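Local coordinates for protein glutamate racemase (Francisella tularensis subsp. tularensis, PDB 3OUT) that is a two-domain alpha/beta enzyme of the Asp/Glu/hydantoin racemase family, with D-glutamic acid bound in the cleft between its domains, at residues 35-43 / 57-68. Sequence-based numbering, arbitrary orientation.
Sequences IIYFGDIAR and FAAQTAKFLIDQ
The guanidinium of Arg43 lies flat on the ring of Phe57, planes 14° apart, with Arg43 CZ 3.3 Å from Phe57 CD1; this cation-pi stack is continued by a CH-pi contact from Arg43 CD over the same face. Arginine suits the place because its flat cation covers the ring while its edge still offers N-H groups. Arg43 NH1 and NH2 converge end-on on Gln60 OE1, each 2.8 Å away, while Arg43 NE reaches Asp40 OD2 at 2.8 Å on the syn lone pair, and Arg43 NH2 meets that oxygen from above the carboxylate plane. A bend at chi3 in an otherwise extended arginine turns the flat group back over the ring. Thr239 takes Asp40 OD1, and Asp40 OD2 also bonds to Tyr46, which lines the pocket of the bound D-glutamic acid, about 8 Å from the Asp40 side chain.

Helix 51-67 is the helix of a beta-alpha-beta crossover from strand 35-39 to strand 72-75; it runs nearly antiparallel to strand 35-39 and passes over strand 10-14, whose Phe13 touches Thr61 and Leu65. Along the strand the contact is mostly carbon against carbon. With chi1 at -163° the Phe38 ring swings away from its own backbone N and reaches between Thr61 and Phe64. Thr61 presents its methyl, CG2 lying 3.5 Å from Phe38 CD2, and Phe38 CE1 sits over one face of the Phe64 ring, toward its rim, the planes 59° apart. Gln68 NE2 covers the opposite face while donating to Phe64 O; Gln68 OE1 is hydrogen-bonded to Arg51 of a neighbouring subunit. Branched Ile36 spreads along the helix end, its CG2 3.9 Å from Leu65 CD2 and its CD1 3.7 Å from Gln68 CB.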
loop_
_atom_site.group_PDB
_atom_site.type_symbol
_atom_site.label_atom_id
_atom_site.label_comp_id
_atom_site.label_asym_id
_atom_site.label_seq_id
_atom_site.Cartn_x
_atom_site.Cartn_y
_atom_site.Cartn_z
ATOM N N ILE B 35 15.321 -10.517 18.224
ATOM C CA ILE B 35 15.001 -10.649 16.797
ATOM C C ILE B 35 13.683 -9.931 16.521
ATOM O O ILE B 35 12.692 -10.102 17.251
ATOM C CB ILE B 35 14.864 -12.152 16.353
ATOM C CG1 ILE B 35 16.108 -12.979 16.766
ATOM C CG2 ILE B 35 14.578 -12.234 14.834
ATOM C CD1 ILE B 35 16.025 -14.451 16.390
ATOM N N ILE B 36 13.669 -9.168 15.427
ATOM C CA ILE B 36 12.462 -8.595 14.872
ATOM C C ILE B 36 12.246 -9.301 13.530
ATOM O O ILE B 36 13.084 -9.193 12.645
ATOM C CB ILE B 36 12.597 -7.084 14.602
ATOM C CG1 ILE B 36 12.741 -6.307 15.905
ATOM C CG2 ILE B 36 11.397 -6.594 13.762
ATOM C CD1 ILE B 36 12.992 -4.760 15.703
ATOM N N TYR B 37 11.160 -10.051 13.419
ATOM C CA TYR B 37 10.729 -10.631 12.170
ATOM C C TYR B 37 9.713 -9.663 11.504
ATOM O O TYR B 37 8.779 -9.176 12.181
ATOM C CB TYR B 37 10.041 -11.969 12.417
ATOM C CG TYR B 37 9.327 -12.511 11.189
ATOM C CD1 TYR B 37 10.004 -13.267 10.241
ATOM C CD2 TYR B 37 7.965 -12.291 10.988
ATOM C CE1 TYR B 37 9.381 -13.727 9.090
ATOM C CE2 TYR B 37 7.331 -12.750 9.830
ATOM C CZ TYR B 37 8.012 -13.473 8.904
ATOM O OH TYR B 37 7.381 -13.938 7.747
ATOM N N PHE B 38 9.895 -9.418 10.213
ATOM C CA PHE B 38 8.909 -8.662 9.427
ATOM C C PHE B 38 8.341 -9.506 8.334
ATOM O O PHE B 38 9.090 -10.018 7.489
ATOM C CB PHE B 38 9.488 -7.388 8.809
ATOM C CG PHE B 38 8.419 -6.405 8.361
ATOM C CD1 PHE B 38 8.082 -5.343 9.173
ATOM C CD2 PHE B 38 7.705 -6.616 7.197
ATOM C CE1 PHE B 38 7.045 -4.488 8.823
ATOM C CE2 PHE B 38 6.683 -5.755 6.828
ATOM C CZ PHE B 38 6.362 -4.686 7.666
ATOM N N GLY B 39 7.028 -9.619 8.290
ATOM C CA GLY B 39 6.383 -10.281 7.164
ATOM C C GLY B 39 5.290 -9.396 6.601
ATOM O O GLY B 39 4.387 -8.957 7.339
ATOM N N ASP B 40 5.355 -9.143 5.298
ATOM C CA ASP B 40 4.355 -8.344 4.573
ATOM C C ASP B 40 3.181 -9.230 4.167
ATOM O O ASP B 40 2.849 -9.374 2.980
ATOM C CB ASP B 40 5.003 -7.685 3.354
ATOM C CG ASP B 40 4.133 -6.675 2.673
ATOM O OD1 ASP B 40 3.098 -6.233 3.238
ATOM O OD2 ASP B 40 4.504 -6.311 1.517
ATOM N N ILE B 41 2.535 -9.798 5.168
ATOM C CA ILE B 41 1.414 -10.752 4.985
ATOM C C ILE B 41 0.244 -10.171 4.148
ATOM O O ILE B 41 -0.459 -10.908 3.461
ATOM C CB ILE B 41 0.929 -11.328 6.351
ATOM C CG1 ILE B 41 2.093 -11.810 7.234
ATOM C CG2 ILE B 41 -0.029 -12.508 6.130
ATOM C CD1 ILE B 41 3.113 -12.773 6.542
ATOM N N ALA B 42 0.040 -8.855 4.201
ATOM C CA ALA B 42 -1.028 -8.211 3.430
ATOM C C ALA B 42 -0.858 -8.363 1.925
ATOM O O ALA B 42 -1.845 -8.360 1.201
ATOM C CB ALA B 42 -1.131 -6.728 3.794
ATOM N N ARG B 43 0.384 -8.485 1.441
ATOM C CA ARG B 43 0.644 -8.407 -0.017
ATOM C C ARG B 43 1.351 -9.621 -0.598
ATOM O O ARG B 43 1.645 -9.639 -1.802
ATOM C CB ARG B 43 1.400 -7.089 -0.324
ATOM C CG ARG B 43 0.733 -5.893 0.254
ATOM C CD ARG B 43 1.389 -4.562 -0.146
ATOM N NE ARG B 43 2.747 -4.411 0.382
ATOM C CZ ARG B 43 3.397 -3.275 0.497
ATOM N NH1 ARG B 43 2.865 -2.123 0.067
ATOM N NH2 ARG B 43 4.647 -3.311 0.981
ATOM N N PHE B 57 7.931 -2.706 -2.684
ATOM C CA PHE B 57 7.543 -3.288 -1.406
ATOM C C PHE B 57 8.752 -3.436 -0.500
ATOM O O PHE B 57 8.722 -3.077 0.718
ATOM C CB PHE B 57 6.935 -4.673 -1.635
ATOM C CG PHE B 57 5.577 -4.686 -2.254
ATOM C CD1 PHE B 57 4.836 -3.551 -2.462
ATOM C CD2 PHE B 57 5.055 -5.933 -2.620
ATOM C CE1 PHE B 57 3.570 -3.650 -3.015
ATOM C CE2 PHE B 57 3.809 -6.038 -3.169
ATOM C CZ PHE B 57 3.083 -4.889 -3.352
ATOM N N ALA B 58 9.870 -3.918 -1.059
ATOM C CA ALA B 58 11.085 -4.154 -0.244
ATOM C C ALA B 58 11.669 -2.859 0.299
ATOM O O ALA B 58 12.169 -2.855 1.430
ATOM C CB ALA B 58 12.171 -4.875 -1.068
ATOM N N ALA B 59 11.575 -1.764 -0.463
ATOM C CA ALA B 59 12.073 -0.478 0.055
ATOM C C ALA B 59 11.286 -0.066 1.310
ATOM O O ALA B 59 11.856 0.425 2.260
ATOM C CB ALA B 59 12.067 0.616 -1.016
ATOM N N GLN B 60 9.982 -0.329 1.348
ATOM C CA GLN B 60 9.181 0.031 2.489
ATOM C C GLN B 60 9.583 -0.772 3.733
ATOM O O GLN B 60 9.786 -0.193 4.801
ATOM C CB GLN B 60 7.693 -0.202 2.186
ATOM C CG GLN B 60 7.126 0.659 1.035
ATOM C CD GLN B 60 5.663 0.425 0.917
ATOM O OE1 GLN B 60 5.246 -0.625 0.470
ATOM N NE2 GLN B 60 4.847 1.398 1.365
ATOM N N THR B 61 9.713 -2.098 3.591
ATOM C CA THR B 61 10.092 -2.973 4.717
ATOM C C THR B 61 11.490 -2.580 5.201
ATOM O O THR B 61 11.734 -2.536 6.383
ATOM C CB THR B 61 10.049 -4.441 4.341
ATOM O OG1 THR B 61 8.688 -4.765 4.014
ATOM C CG2 THR B 61 10.520 -5.336 5.504
ATOM N N ALA B 62 12.398 -2.308 4.295
ATOM C CA ALA B 62 13.752 -1.894 4.671
ATOM C C ALA B 62 13.736 -0.666 5.534
ATOM O O ALA B 62 14.396 -0.623 6.592
ATOM C CB ALA B 62 14.660 -1.677 3.429
ATOM N N LYS B 63 12.948 0.338 5.131
ATOM C CA LYS B 63 12.866 1.565 5.906
ATOM C C LYS B 63 12.267 1.287 7.284
ATOM O O LYS B 63 12.708 1.857 8.285
ATOM C CB LYS B 63 12.096 2.650 5.145
ATOM C CG LYS B 63 12.847 3.060 3.895
ATOM C CD LYS B 63 12.011 3.938 2.958
ATOM C CE LYS B 63 12.728 4.149 1.631
ATOM N NZ LYS B 63 11.923 5.054 0.672
ATOM N N PHE B 64 11.230 0.448 7.356
ATOM C CA PHE B 64 10.646 0.108 8.634
ATOM C C PHE B 64 11.699 -0.513 9.540
ATOM O O PHE B 64 11.807 -0.156 10.710
ATOM C CB PHE B 64 9.456 -0.862 8.443
ATOM C CG PHE B 64 8.798 -1.265 9.722
ATOM C CD1 PHE B 64 9.334 -2.252 10.516
ATOM C CD2 PHE B 64 7.649 -0.621 10.149
ATOM C CE1 PHE B 64 8.733 -2.611 11.692
ATOM C CE2 PHE B 64 7.043 -0.976 11.344
ATOM C CZ PHE B 64 7.589 -1.992 12.106
ATOM N N LEU B 65 12.491 -1.445 9.029
ATOM C CA LEU B 65 13.458 -2.122 9.903
ATOM C C LEU B 65 14.564 -1.190 10.370
ATOM O O LEU B 65 15.000 -1.279 11.518
ATOM C CB LEU B 65 14.058 -3.336 9.189
ATOM C CG LEU B 65 13.136 -4.541 9.073
ATOM C CD1 LEU B 65 13.712 -5.623 8.180
ATOM C CD2 LEU B 65 12.738 -5.127 10.461
ATOM N N ILE B 66 15.024 -0.317 9.475
ATOM C CA ILE B 66 16.089 0.641 9.806
ATOM C C ILE B 66 15.613 1.630 10.871
ATOM O O ILE B 66 16.369 1.986 11.771
ATOM C CB ILE B 66 16.667 1.313 8.554
ATOM C CG1 ILE B 66 17.405 0.278 7.695
ATOM C CG2 ILE B 66 17.565 2.536 8.933
ATOM C CD1 ILE B 66 18.654 -0.466 8.294
ATOM N N ASP B 67 14.339 1.996 10.849
ATOM C CA ASP B 67 13.745 2.830 11.895
ATOM C C ASP B 67 13.696 2.151 13.251
ATOM O O ASP B 67 13.623 2.843 14.296
ATOM C CB ASP B 67 12.311 3.233 11.524
ATOM C CG ASP B 67 12.232 4.504 10.742
ATOM O OD1 ASP B 67 13.264 5.017 10.286
ATOM O OD2 ASP B 67 11.062 4.944 10.578
ATOM N N GLN B 68 13.757 0.815 13.273
ATOM C CA GLN B 68 13.834 0.063 14.549
ATOM C C GLN B 68 15.260 -0.115 15.046
ATOM O O GLN B 68 15.492 -0.732 16.122
ATOM C CB GLN B 68 13.216 -1.334 14.437
ATOM C CG GLN B 68 11.888 -1.437 13.758
ATOM C CD GLN B 68 10.848 -0.492 14.246
ATOM O OE1 GLN B 68 10.452 -0.566 15.422
ATOM N NE2 GLN B 68 10.344 0.395 13.328
#